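Local atomic coordinates of leucine-rich repeat protein (Bacteroides thetaiotaomicron, PDB entry 4ECN), a protein that is of unknown function but, as an extracellular leucine-rich repeat protein, probably takes part in binding other proteins. Residues 43-48 with 91-96; 238-243 with 305-310; 586-591 with 608-613; 684-689 with 706-711; 850-855 with 869-874. All blocks are in the same frame, centred on the assembly; numbering follows the deposited sequence.

Following the chain from its N terminus, contact 1 pairs two strands of the first sheet, closing a 42-residue excursion made up mainly of other strands of that sheet. Contact 2, its centre about 33 Å from that of contact 1, closes 61 residues, including helix 266-280, and joins the second DUF4458 region to the beginning of the leucine-rich repeats. Contacts 3 and 4 each close 16 residues between irregular segments of successive repeat turns; their centres are about 25 Å apart. Contact 5 closes 13 residues, folding the last part of the chain back on helix 848-852. All five follow in series, without nesting or crossing, and the centres of contacts 1 and 5 are about 94 Å apart.

Contact 1: residues 43-48 with 91-96; sequences KIKVVM and YLYDGL
Lys45 sends CG off anti to its backbone N (chi1 -174°), and a bend at chi3 (71°) sets CE near two tyrosines, 3.9 Å from Tyr91 CD1 and 3.4 Å from Tyr93 OH. The meeting takes place on one face of an antiparallel pair in the mixed sheet of the first DUF4458 region, a family of the transthyretin clan. The axes of the two short strands lie 161° apart. Lys45 and Tyr91 form a hydrogen-bonded pair, with Lys45 N donating to Tyr91 O at 3.0 Å and Tyr91 N returning a bond to Lys45 O at 3.2 Å.

Next to it, the non-hydrogen-bonded pair Ile44 and Leu92 occupies the other, buried face. Their side chains lie side by side and point the same way, Ile44 CD1 touching Leu92 CD2 at 3.8 Å, and strands 54-63 and 99-104 add Leu61 and Leu101 to this layer.

On the tyrosine face, Lys45 CB meets the edge of the Tyr93 ring at CE1, 3.9 Å away. An alanine in place of Tyr93 would take away the ring and hydroxyl, and would probably open a gap beside Lys45 and let its amine end turn more freely. The Lys43 side chain meets that of Tyr93 only at CB, 3.8 Å from Tyr93 CB; the rest of its extended chain leads away to a salt bridge with Asp97. The Tyr91 ring also meets Trp210, and Val47 CG2 approaches it obliquely, 3.9 Å from Tyr91 CE1.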
# COMPACT_ATOMS: atom_id res chain seq x y z
N LYS A 43 -57.40 -21.72 5.73
CA LYS A 43 -56.50 -22.33 6.73
C LYS A 43 -55.02 -21.99 6.45
O LYS A 43 -54.69 -21.53 5.35
CB LYS A 43 -56.67 -23.86 6.79
CG LYS A 43 -57.74 -24.37 7.74
CD LYS A 43 -57.81 -25.90 7.71
CE LYS A 43 -58.84 -26.48 8.65
NZ LYS A 43 -58.86 -27.97 8.59
N ILE A 44 -54.14 -22.21 7.44
CA ILE A 44 -52.69 -22.00 7.34
C ILE A 44 -52.00 -22.89 8.39
O ILE A 44 -52.47 -22.99 9.54
CB ILE A 44 -52.25 -20.51 7.46
CG1 ILE A 44 -50.77 -20.33 7.03
CG2 ILE A 44 -52.53 -19.90 8.86
CD1 ILE A 44 -50.29 -18.93 6.89
N LYS A 45 -50.90 -23.53 7.99
CA LYS A 45 -50.09 -24.34 8.89
C LYS A 45 -48.71 -23.71 8.91
O LYS A 45 -47.93 -23.85 7.96
CB LYS A 45 -50.08 -25.84 8.49
CG LYS A 45 -49.36 -26.78 9.49
CD LYS A 45 -49.63 -28.28 9.24
CE LYS A 45 -48.98 -28.84 8.00
NZ LYS A 45 -49.57 -30.15 7.59
N VAL A 46 -48.45 -22.94 9.94
CA VAL A 46 -47.19 -22.25 10.06
C VAL A 46 -46.21 -23.18 10.80
O VAL A 46 -46.46 -23.60 11.94
CB VAL A 46 -47.35 -20.86 10.73
CG1 VAL A 46 -46.02 -20.13 10.81
CG2 VAL A 46 -48.38 -20.00 9.99
N VAL A 47 -45.11 -23.51 10.12
CA VAL A 47 -44.03 -24.35 10.64
C VAL A 47 -43.03 -23.43 11.36
O VAL A 47 -42.53 -22.46 10.77
CB VAL A 47 -43.39 -25.19 9.49
CG1 VAL A 47 -42.20 -26.00 9.99
CG2 VAL A 47 -44.42 -26.10 8.84
N MSE A 48 -42.76 -23.71 12.64
CA MSE A 48 -41.84 -22.92 13.47
C MSE A 48 -40.82 -23.76 14.20
O MSE A 48 -41.02 -24.97 14.36
CB MSE A 48 -42.63 -22.13 14.53
CG MSE A 48 -43.40 -20.95 14.00
SE MSE A 48 -44.74 -20.45 15.32
CE MSE A 48 -46.03 -21.96 15.03
N TYR A 91 -48.09 -23.30 4.85
CA TYR A 91 -48.94 -23.84 3.80
C TYR A 91 -50.32 -23.21 3.92
O TYR A 91 -50.81 -23.07 5.03
CB TYR A 91 -49.05 -25.39 3.84
CG TYR A 91 -47.76 -26.17 4.04
CD1 TYR A 91 -47.30 -26.48 5.32
CD2 TYR A 91 -47.06 -26.70 2.96
CE1 TYR A 91 -46.13 -27.22 5.52
CE2 TYR A 91 -45.89 -27.45 3.14
CZ TYR A 91 -45.44 -27.72 4.43
OH TYR A 91 -44.28 -28.44 4.64
N LEU A 92 -50.93 -22.84 2.79
CA LEU A 92 -52.30 -22.32 2.77
C LEU A 92 -53.22 -23.45 2.26
O LEU A 92 -52.76 -24.29 1.48
CB LEU A 92 -52.41 -21.03 1.95
CG LEU A 92 -51.66 -19.83 2.53
CD1 LEU A 92 -51.50 -18.74 1.53
CD2 LEU A 92 -52.35 -19.28 3.76
N TYR A 93 -54.47 -23.53 2.74
CA TYR A 93 -55.40 -24.60 2.38
C TYR A 93 -56.79 -24.07 2.01
O TYR A 93 -57.33 -23.23 2.73
CB TYR A 93 -55.54 -25.60 3.55
CG TYR A 93 -54.25 -26.29 3.97
CD1 TYR A 93 -53.43 -25.74 4.95
CD2 TYR A 93 -53.90 -27.52 3.44
CE1 TYR A 93 -52.26 -26.38 5.36
CE2 TYR A 93 -52.74 -28.18 3.84
CZ TYR A 93 -51.92 -27.60 4.80
OH TYR A 93 -50.78 -28.27 5.19
N ASP A 94 -57.41 -24.60 0.92
CA ASP A 94 -58.76 -24.21 0.45
C ASP A 94 -59.88 -24.89 1.30
O ASP A 94 -59.60 -25.47 2.36
CB ASP A 94 -58.93 -24.57 -1.05
CG ASP A 94 -59.10 -26.05 -1.37
OD1 ASP A 94 -58.44 -26.89 -0.70
OD2 ASP A 94 -59.89 -26.38 -2.28
N GLY A 95 -61.12 -24.81 0.81
CA GLY A 95 -62.29 -25.43 1.43
C GLY A 95 -62.22 -26.95 1.51
O GLY A 95 -62.64 -27.54 2.50
N LEU A 96 -61.64 -27.58 0.45
CA LEU A 96 -61.45 -29.03 0.33
C LEU A 96 -60.22 -29.54 1.15
O LEU A 96 -59.98 -30.75 1.20
CB LEU A 96 -61.26 -29.40 -1.15

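Contact 2: residues 238-243 with 305-310; sequences SVRGES and NKELDM
A salt bridge between Arg240 and Glu307 spans the junction where the second DUF4458 region, of the transthyretin clan, meets the beginning of the leucine-rich repeats. Arg240 NH1 donates to Glu307 OE2 at 2.6 Å in a nearly straight bond, 168° at the hydrogen; Arg240 NH2 reaches Glu307 OE1 at 3.3 Å, a weak second bond. The carboxylate lies at the edge of the guanidinium, but the two planes are 54° apart, and NH1 approaches OE2 from above the carboxylate plane. NH1 also donates to Val239 O at 3.1 Å, so two acceptors hold this end of the guanidinium and fix its rotation.

Beside the bridge, Ser238 OG packs 3.3 Å from Asp309 CB. Asp309 OD1 is engaged by Tyr267 OH, and Ser238 OG makes a weak bond to Val219 O. Leu308 CD2 comes within 4.3 Å of Ser238 N and also rests on Ala220 of strand 214-227. Met310 N bonds to Glu307 O, closing the turn that carries Leu308 and Asp309. The result is a surface salt bridge that joins the loop after strand 230-238 of the transthyretin-clan region to the 3-10 turn 308-310 in the leucine-rich repeat region.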
# COMPACT_ATOMS: atom_id res chain seq x y z
N SER A 238 -17.23 -31.83 -0.85
CA SER A 238 -17.77 -31.26 -2.08
C SER A 238 -18.21 -32.45 -2.91
O SER A 238 -17.42 -33.39 -3.13
CB SER A 238 -16.77 -30.37 -2.81
OG SER A 238 -17.43 -29.66 -3.85
N VAL A 239 -19.50 -32.49 -3.26
CA VAL A 239 -20.07 -33.61 -3.98
C VAL A 239 -20.94 -33.12 -5.15
O VAL A 239 -21.01 -31.92 -5.43
CB VAL A 239 -20.90 -34.51 -3.00
CG1 VAL A 239 -20.01 -35.26 -2.01
CG2 VAL A 239 -21.99 -33.72 -2.28
N ARG A 240 -21.57 -34.09 -5.83
CA ARG A 240 -22.54 -33.97 -6.91
C ARG A 240 -23.57 -35.07 -6.73
O ARG A 240 -23.41 -36.18 -7.23
CB ARG A 240 -21.88 -34.00 -8.31
CG ARG A 240 -21.18 -32.71 -8.74
CD ARG A 240 -22.16 -31.54 -8.90
NE ARG A 240 -21.54 -30.36 -9.50
CZ ARG A 240 -20.82 -29.47 -8.82
NH1 ARG A 240 -20.58 -29.64 -7.52
NH2 ARG A 240 -20.31 -28.41 -9.44
N GLY A 241 -24.57 -34.78 -5.92
CA GLY A 241 -25.67 -35.69 -5.65
C GLY A 241 -26.55 -35.80 -6.87
O GLY A 241 -26.54 -34.93 -7.74
N GLU A 242 -27.30 -36.91 -6.95
CA GLU A 242 -28.21 -37.18 -8.05
C GLU A 242 -29.26 -36.08 -8.14
O GLU A 242 -29.79 -35.64 -7.12
CB GLU A 242 -28.84 -38.57 -7.89
CG GLU A 242 -27.87 -39.69 -8.18
CD GLU A 242 -27.48 -39.80 -9.64
OE1 GLU A 242 -28.36 -40.13 -10.47
OE2 GLU A 242 -26.30 -39.55 -9.95
N SER A 243 -29.50 -35.59 -9.37
CA SER A 243 -30.40 -34.49 -9.71
C SER A 243 -31.82 -34.76 -9.26
O SER A 243 -32.34 -35.85 -9.46
CB SER A 243 -30.38 -34.23 -11.21
OG SER A 243 -29.11 -34.53 -11.75
N ASN A 305 -21.33 -17.32 -0.96
CA ASN A 305 -22.68 -17.72 -1.42
C ASN A 305 -22.53 -18.44 -2.76
O ASN A 305 -23.11 -18.07 -3.79
CB ASN A 305 -23.61 -16.51 -1.52
CG ASN A 305 -23.68 -15.73 -0.25
OD1 ASN A 305 -23.42 -14.52 -0.24
ND2 ASN A 305 -23.89 -16.42 0.86
N LYS A 306 -21.67 -19.45 -2.74
CA LYS A 306 -21.34 -20.24 -3.90
C LYS A 306 -20.83 -21.60 -3.41
O LYS A 306 -20.59 -21.76 -2.21
CB LYS A 306 -20.32 -19.49 -4.81
CG LYS A 306 -19.03 -19.04 -4.13
CD LYS A 306 -18.08 -18.41 -5.14
CE LYS A 306 -16.75 -18.04 -4.55
NZ LYS A 306 -15.87 -17.36 -5.53
N GLU A 307 -20.74 -22.59 -4.32
CA GLU A 307 -20.28 -23.95 -4.07
C GLU A 307 -18.97 -23.94 -3.30
O GLU A 307 -18.04 -23.25 -3.71
CB GLU A 307 -20.10 -24.68 -5.40
CG GLU A 307 -19.71 -26.14 -5.23
CD GLU A 307 -19.17 -26.82 -6.47
OE1 GLU A 307 -18.98 -26.15 -7.51
OE2 GLU A 307 -18.90 -28.04 -6.37
N LEU A 308 -18.90 -24.76 -2.22
CA LEU A 308 -17.77 -24.97 -1.32
C LEU A 308 -16.44 -25.11 -2.07
O LEU A 308 -15.43 -24.51 -1.67
CB LEU A 308 -18.00 -26.22 -0.46
CG LEU A 308 -16.85 -26.65 0.46
CD1 LEU A 308 -16.51 -25.57 1.49
CD2 LEU A 308 -17.16 -27.97 1.15
N ASP A 309 -16.45 -25.89 -3.15
CA ASP A 309 -15.29 -26.13 -3.98
C ASP A 309 -14.72 -24.84 -4.59
O ASP A 309 -13.56 -24.83 -5.01
CB ASP A 309 -15.67 -27.10 -5.09
CG ASP A 309 -14.53 -28.01 -5.47
OD1 ASP A 309 -13.99 -28.70 -4.57
OD2 ASP A 309 -14.20 -28.07 -6.68
N MSE A 310 -15.52 -23.76 -4.62
CA MSE A 310 -15.12 -22.47 -5.20
C MSE A 310 -14.69 -21.44 -4.16
O MSE A 310 -14.28 -20.33 -4.55
CB MSE A 310 -16.29 -21.87 -6.01
CG MSE A 310 -16.62 -22.64 -7.28
SE MSE A 310 -15.04 -22.86 -8.38
CE MSE A 310 -14.75 -24.83 -8.20

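Contact 3: residues 586-591 with 608-613; sequences RHLEAF and EEIPED
Leu588 and Pro611 interlock at about a right angle. Pro611 CD is the bump, set against the hollow beside the leucine, 3.9 Å from Leu588 CB and 4.0 Å from Leu588 CD1. The same methyl, Leu588 CD1, then lies alongside Ile610, 3.9 Å from Ile610 CG1, the two side chains pointing the same way. A second, smaller knob is Ala590 CB, which fits into the bend between Pro611 and Asp613. The walls of this hollow are Pro611 CB at 4.2 Å from Ala590 CB, Asp613 O at 3.2 Å and the aspartate side chain, whose CG, set between the backbone N and the carbonyl carbon (chi1 58°), lies 3.7 Å from the same methyl.

No direct hydrogen bond joins the two segments. A water spans them instead, accepting from Leu588 N at 3.2 Å and donating to Glu609 O at the same distance. The touching parts run 11° apart, as expected for matching irregular segments of successive leucine-rich repeat turns, with Leu588 and Ile610 as their corresponding apolar residues. The segments follow strands 577-579 and 596-601 of the parallel part of the repeat sheet. Leu588 also rests on Phe563 and Ile610 on Phe626, while Phe591 meets Phe614 edge to face and packs on Leu569 of helix 566-569.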
# COMPACT_ATOMS: atom_id res chain seq x y z
N ARG A 586 20.12 13.28 16.75
CA ARG A 586 21.10 14.31 17.10
C ARG A 586 22.51 13.70 17.25
O ARG A 586 23.49 14.45 17.31
CB ARG A 586 20.70 15.07 18.40
CG ARG A 586 20.63 14.21 19.67
CD ARG A 586 20.42 15.00 20.96
NE ARG A 586 19.39 14.39 21.80
CZ ARG A 586 19.61 13.42 22.69
NH1 ARG A 586 20.84 12.99 22.91
NH2 ARG A 586 18.60 12.90 23.37
N HIS A 587 22.60 12.34 17.34
CA HIS A 587 23.88 11.65 17.53
C HIS A 587 23.98 10.32 16.75
O HIS A 587 23.25 9.37 17.03
CB HIS A 587 24.09 11.37 19.03
CG HIS A 587 25.36 10.64 19.33
ND1 HIS A 587 26.60 11.27 19.29
CD2 HIS A 587 25.55 9.33 19.63
CE1 HIS A 587 27.49 10.33 19.57
NE2 HIS A 587 26.91 9.15 19.78
N LEU A 588 24.98 10.24 15.84
CA LEU A 588 25.30 9.04 15.05
C LEU A 588 26.43 8.21 15.66
O LEU A 588 27.36 8.75 16.26
CB LEU A 588 25.72 9.41 13.62
CG LEU A 588 24.71 10.05 12.69
CD1 LEU A 588 25.36 10.37 11.38
CD2 LEU A 588 23.54 9.17 12.45
N GLU A 589 26.38 6.90 15.43
CA GLU A 589 27.44 5.96 15.80
C GLU A 589 27.83 5.24 14.54
O GLU A 589 26.99 5.04 13.67
CB GLU A 589 26.99 5.01 16.92
CG GLU A 589 26.84 5.68 18.27
CD GLU A 589 28.06 5.69 19.16
OE1 GLU A 589 28.79 4.67 19.19
OE2 GLU A 589 28.22 6.67 19.92
N ALA A 590 29.10 4.90 14.39
CA ALA A 590 29.53 4.27 13.14
C ALA A 590 29.19 2.77 13.08
O ALA A 590 29.09 2.12 14.12
CB ALA A 590 31.03 4.45 12.98
N PHE A 591 28.99 2.26 11.85
CA PHE A 591 28.83 0.85 11.48
C PHE A 591 30.19 0.24 11.19
O PHE A 591 30.42 -0.96 11.38
CB PHE A 591 27.92 0.70 10.25
CG PHE A 591 26.47 1.01 10.48
CD1 PHE A 591 25.60 0.04 10.95
CD2 PHE A 591 25.96 2.26 10.18
CE1 PHE A 591 24.25 0.33 11.18
CE2 PHE A 591 24.61 2.54 10.38
CZ PHE A 591 23.76 1.58 10.89
N GLU A 608 24.78 16.95 13.17
CA GLU A 608 25.76 18.04 13.03
C GLU A 608 27.02 17.57 12.33
O GLU A 608 27.66 18.36 11.61
CB GLU A 608 26.15 18.62 14.41
CG GLU A 608 25.01 19.15 15.27
CD GLU A 608 25.43 19.69 16.62
OE1 GLU A 608 26.27 20.62 16.65
OE2 GLU A 608 24.90 19.20 17.65
N GLU A 609 27.41 16.30 12.59
CA GLU A 609 28.59 15.64 12.00
C GLU A 609 28.33 14.16 11.77
O GLU A 609 27.69 13.51 12.59
CB GLU A 609 29.85 15.81 12.88
CG GLU A 609 30.50 17.18 12.76
CD GLU A 609 31.98 17.23 13.06
OE1 GLU A 609 32.78 16.76 12.22
OE2 GLU A 609 32.35 17.81 14.11
N ILE A 610 28.88 13.63 10.66
CA ILE A 610 28.80 12.20 10.30
C ILE A 610 30.19 11.58 10.58
O ILE A 610 31.19 12.14 10.12
CB ILE A 610 28.34 12.03 8.83
CG1 ILE A 610 26.93 12.60 8.64
CG2 ILE A 610 28.38 10.58 8.39
CD1 ILE A 610 26.55 12.89 7.26
N PRO A 611 30.30 10.48 11.38
CA PRO A 611 31.64 9.90 11.67
C PRO A 611 32.41 9.49 10.41
O PRO A 611 31.79 8.93 9.50
CB PRO A 611 31.30 8.66 12.51
CG PRO A 611 29.95 8.93 13.06
CD PRO A 611 29.22 9.72 12.03
N GLU A 612 33.75 9.78 10.33
CA GLU A 612 34.62 9.53 9.16
C GLU A 612 34.62 8.01 8.79
O GLU A 612 34.94 7.64 7.64
CB GLU A 612 36.07 10.05 9.40
CG GLU A 612 36.87 10.39 8.14
CD GLU A 612 37.90 11.52 8.19
OE1 GLU A 612 37.68 12.51 8.93
OE2 GLU A 612 38.87 11.47 7.39
N ASP A 613 34.16 7.15 9.74
CA ASP A 613 34.03 5.70 9.63
C ASP A 613 32.55 5.25 9.73
O ASP A 613 32.30 4.08 10.04
CB ASP A 613 34.87 5.03 10.75
CG ASP A 613 34.53 5.42 12.20
OD1 ASP A 613 33.87 6.46 12.40
OD2 ASP A 613 35.00 4.71 13.13
O HOH W 1 27.46 12.26 15.52

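Contact 4: residues 684-689 with 706-711; sequences EIQKFP and NNLMTS
Asn707 and Ile685 carry the polar part of this contact between successive leucine-rich repeat turns. With CG anti to its carbonyl carbon (chi1 -83°), Asn707 has that atom beside Ile685 CB, and chi2 turns OD1 to Ile685 N, which donates at 3.1 Å with an N-H...O angle of 158°. The amide nitrogen, ND2, turns to the backbone carbonyls of Leu680 and Leu704. Asn707 thus fits the consensus asparagine of the repeat, whose buried amide ties together backbone groups of its own and the preceding turn. A leucine in its place would remove the amide, and would probably leave Ile685 N and the carbonyls of Leu680 and Leu704 without these partners. Backbone bonding continues with Leu708 N to Ile685 O at 2.9 Å. Farther along, a water links the two segments, donating to Gln686 O at 3.1 Å and accepting from Thr710 N at 3.2 Å.

The apolar contacts centre on Met709, a selenomethionine. It lies beside Ile685, pointing the same way, with its CE 4.0 Å from Ile685 CG2. Its SE makes a Met-aromatic contact at the edge of Phe688, 5.5 Å from the ring centroid and 80° off the ring normal. On the outer side, Leu708 CD1 touches Glu684 CB at 3.9 Å and Leu708 CB touches Gln686 CG at 3.8 Å.

Asn738 of the following turn accepts from Met709 N just as Asn707 does from Ile685 N. The chemistry is consistent with the asparagine scheme of leucine-rich repeats, in which the amide satisfies backbone groups where regular strand pairing has ended and apolar side chains pack beside it.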
# COMPACT_ATOMS: atom_id res chain seq x y z
N GLU A 684 25.69 27.41 4.14
CA GLU A 684 26.29 28.67 4.56
C GLU A 684 27.68 28.80 3.96
O GLU A 684 28.59 29.38 4.57
CB GLU A 684 26.32 28.76 6.09
CG GLU A 684 24.94 28.75 6.74
CD GLU A 684 24.95 28.78 8.25
OE1 GLU A 684 25.63 29.65 8.83
OE2 GLU A 684 24.23 27.95 8.85
N ILE A 685 27.83 28.26 2.74
CA ILE A 685 29.07 28.21 1.96
C ILE A 685 29.42 29.61 1.51
O ILE A 685 28.64 30.27 0.80
CB ILE A 685 28.90 27.23 0.78
CG1 ILE A 685 28.72 25.77 1.30
CG2 ILE A 685 30.08 27.35 -0.20
CD1 ILE A 685 28.10 24.84 0.34
N GLN A 686 30.60 30.06 1.94
CA GLN A 686 31.13 31.37 1.59
C GLN A 686 32.28 31.24 0.61
O GLN A 686 32.51 32.16 -0.16
CB GLN A 686 31.59 32.10 2.85
CG GLN A 686 30.67 33.24 3.21
CD GLN A 686 30.93 33.77 4.59
OE1 GLN A 686 30.50 33.19 5.60
NE2 GLN A 686 31.55 34.93 4.67
N LYS A 687 33.00 30.10 0.66
CA LYS A 687 34.13 29.74 -0.19
C LYS A 687 33.71 28.58 -1.08
O LYS A 687 33.26 27.54 -0.60
CB LYS A 687 35.37 29.39 0.68
CG LYS A 687 36.74 29.53 -0.05
CD LYS A 687 37.22 28.27 -0.84
CE LYS A 687 38.20 28.53 -1.98
NZ LYS A 687 37.54 29.13 -3.19
N PHE A 688 33.85 28.76 -2.40
CA PHE A 688 33.50 27.77 -3.41
C PHE A 688 34.26 26.42 -3.10
O PHE A 688 35.44 26.47 -2.76
CB PHE A 688 33.84 28.31 -4.79
CG PHE A 688 33.51 27.34 -5.89
CD1 PHE A 688 34.45 26.41 -6.31
CD2 PHE A 688 32.26 27.35 -6.50
CE1 PHE A 688 34.15 25.50 -7.32
CE2 PHE A 688 31.97 26.46 -7.53
CZ PHE A 688 32.91 25.53 -7.92
N PRO A 689 33.59 25.24 -3.19
CA PRO A 689 34.24 23.99 -2.75
C PRO A 689 35.28 23.43 -3.74
O PRO A 689 35.12 22.32 -4.27
CB PRO A 689 33.06 23.04 -2.59
CG PRO A 689 32.05 23.52 -3.54
CD PRO A 689 32.17 25.01 -3.54
N ASN A 706 21.43 29.20 -3.08
CA ASN A 706 21.06 29.61 -1.73
C ASN A 706 22.23 29.38 -0.78
O ASN A 706 22.18 28.53 0.11
CB ASN A 706 19.80 28.92 -1.24
CG ASN A 706 18.61 29.25 -2.09
OD1 ASN A 706 18.34 28.58 -3.11
ND2 ASN A 706 17.85 30.26 -1.68
N ASN A 707 23.30 30.16 -1.01
CA ASN A 707 24.52 30.16 -0.23
C ASN A 707 25.00 31.60 -0.09
O ASN A 707 24.27 32.53 -0.49
CB ASN A 707 25.57 29.24 -0.81
CG ASN A 707 25.33 27.82 -0.35
OD1 ASN A 707 25.49 27.49 0.82
ND2 ASN A 707 24.92 26.94 -1.26
N LEU A 708 26.16 31.80 0.56
CA LEU A 708 26.66 33.12 0.95
C LEU A 708 27.94 33.57 0.22
O LEU A 708 28.67 34.41 0.76
CB LEU A 708 26.95 33.06 2.46
CG LEU A 708 25.76 32.74 3.37
CD1 LEU A 708 26.23 32.39 4.75
CD2 LEU A 708 24.75 33.87 3.39
N MSE A 709 28.17 33.09 -1.01
CA MSE A 709 29.36 33.45 -1.79
C MSE A 709 29.24 34.85 -2.38
O MSE A 709 28.19 35.19 -2.91
CB MSE A 709 29.57 32.43 -2.91
CG MSE A 709 30.06 31.08 -2.39
SE MSE A 709 30.15 29.76 -3.80
CE MSE A 709 28.47 28.91 -3.47
N THR A 710 30.30 35.65 -2.30
CA THR A 710 30.29 37.02 -2.84
C THR A 710 31.16 37.14 -4.12
O THR A 710 31.13 38.18 -4.81
CB THR A 710 30.77 38.02 -1.80
OG1 THR A 710 32.12 37.72 -1.44
CG2 THR A 710 29.86 38.07 -0.58
N SER A 711 31.93 36.07 -4.43
CA SER A 711 32.79 35.97 -5.60
C SER A 711 33.36 34.60 -5.72
O SER A 711 33.49 33.90 -4.72
CB SER A 711 33.94 36.98 -5.53
OG SER A 711 34.81 36.71 -4.44
O HOH W 2 33.17 34.97 -1.16

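Contact 5: residues 850-855 with 869-874; sequences YIEAGM and CDALGI
Ile851 and Leu872 meet methyl to methyl, with no hydrogen bond between their two segments, just where a helix ends in a Schellman motif. The two side chains cross at about a right angle, Ile851 CG2 being 4.2 Å from Leu872 CD2. Ile851 sets CG2 anti to its backbone N, which directs this branch at the C-terminal segment. Cys869 SG adds to this thin apolar layer from 4.4 Å away from Ile851 CG2.

Glu852 contributes through the aliphatic part of its chain: its CG stands 4.0 Å from Ala871 CB, while OE2 lies 4.1 Å from the same Ala871 CB. The like-charged Asp870 OD1 is 6.6 Å from Glu852 OE2, too far for contact.

In the Schellman motif, Met855 N bonds to Tyr850 O at 2.9 Å and Gly854 N to Ile851 O at 3.2 Å, Gly854 taking positive phi as the C-prime residue. The contact thus brings the end of helix 848-852 against the turn that follows strand 865-867. Ile851 also packs on Tyr856, Cys869 on Val844 and Leu872 on Ile866. Along the chain, strand 857-859, an outermost strand of the second repeat sheet, lies between the two segments.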
# COMPACT_ATOMS: atom_id res chain seq x y z
N TYR A 850 9.99 35.10 -37.17
CA TYR A 850 10.14 33.87 -36.38
C TYR A 850 9.19 33.88 -35.18
O TYR A 850 8.69 32.82 -34.80
CB TYR A 850 11.59 33.69 -35.92
CG TYR A 850 12.57 33.48 -37.05
CD1 TYR A 850 13.20 34.56 -37.67
CD2 TYR A 850 12.88 32.20 -37.51
CE1 TYR A 850 14.10 34.37 -38.72
CE2 TYR A 850 13.77 31.99 -38.56
CZ TYR A 850 14.39 33.08 -39.16
OH TYR A 850 15.29 32.89 -40.18
N ILE A 851 8.94 35.08 -34.59
CA ILE A 851 8.01 35.26 -33.46
C ILE A 851 6.59 34.93 -33.94
O ILE A 851 5.87 34.19 -33.26
CB ILE A 851 8.11 36.70 -32.85
CG1 ILE A 851 9.47 36.87 -32.15
CG2 ILE A 851 6.94 36.97 -31.86
CD1 ILE A 851 9.89 38.25 -31.74
N GLU A 852 6.24 35.47 -35.13
CA GLU A 852 4.95 35.32 -35.82
C GLU A 852 4.69 33.86 -36.18
O GLU A 852 3.54 33.42 -36.09
CB GLU A 852 4.90 36.19 -37.09
CG GLU A 852 4.85 37.68 -36.78
CD GLU A 852 5.03 38.68 -37.91
OE1 GLU A 852 5.22 38.27 -39.08
OE2 GLU A 852 5.01 39.90 -37.60
N ALA A 853 5.75 33.11 -36.56
CA ALA A 853 5.68 31.71 -36.97
C ALA A 853 5.72 30.72 -35.76
O ALA A 853 5.76 29.51 -35.98
CB ALA A 853 6.82 31.40 -37.92
N GLY A 854 5.66 31.26 -34.54
CA GLY A 854 5.67 30.51 -33.28
C GLY A 854 6.95 29.71 -33.08
O GLY A 854 6.91 28.61 -32.53
N MSE A 855 8.08 30.27 -33.55
CA MSE A 855 9.40 29.62 -33.49
C MSE A 855 10.38 30.39 -32.58
O MSE A 855 11.56 30.06 -32.53
CB MSE A 855 9.99 29.52 -34.90
CG MSE A 855 9.13 28.74 -35.87
SE MSE A 855 9.99 28.54 -37.63
CE MSE A 855 10.04 30.38 -38.32
N CYS A 869 8.09 44.73 -34.08
CA CYS A 869 7.10 43.65 -34.19
C CYS A 869 5.74 44.15 -33.73
O CYS A 869 5.53 44.45 -32.54
CB CYS A 869 7.54 42.40 -33.42
SG CYS A 869 6.40 41.00 -33.57
N ASP A 870 4.81 44.25 -34.69
CA ASP A 870 3.47 44.73 -34.42
C ASP A 870 2.65 43.65 -33.74
O ASP A 870 1.77 43.99 -32.94
CB ASP A 870 2.79 45.20 -35.72
CG ASP A 870 3.41 46.46 -36.29
OD1 ASP A 870 4.57 46.39 -36.77
OD2 ASP A 870 2.74 47.52 -36.26
N ALA A 871 2.97 42.37 -34.00
CA ALA A 871 2.29 41.19 -33.46
C ALA A 871 2.38 41.11 -31.91
O ALA A 871 1.54 40.42 -31.30
CB ALA A 871 2.88 39.92 -34.07
N LEU A 872 3.37 41.81 -31.29
CA LEU A 872 3.61 41.81 -29.83
C LEU A 872 2.56 42.63 -29.06
O LEU A 872 2.30 42.34 -27.89
CB LEU A 872 5.01 42.37 -29.48
CG LEU A 872 6.24 41.58 -29.93
CD1 LEU A 872 7.50 42.34 -29.62
CD2 LEU A 872 6.30 40.20 -29.30
N GLY A 873 2.02 43.65 -29.71
CA GLY A 873 1.04 44.53 -29.09
C GLY A 873 1.66 45.48 -28.08
O GLY A 873 1.08 45.69 -27.01
N ILE A 874 2.82 46.06 -28.42
CA ILE A 874 3.52 47.03 -27.58
C ILE A 874 2.68 48.32 -27.51
O ILE A 874 2.20 48.78 -28.55
CB ILE A 874 4.96 47.30 -28.14
CG1 ILE A 874 5.87 46.02 -28.16
CG2 ILE A 874 5.66 48.51 -27.47
CD1 ILE A 874 6.26 45.38 -26.82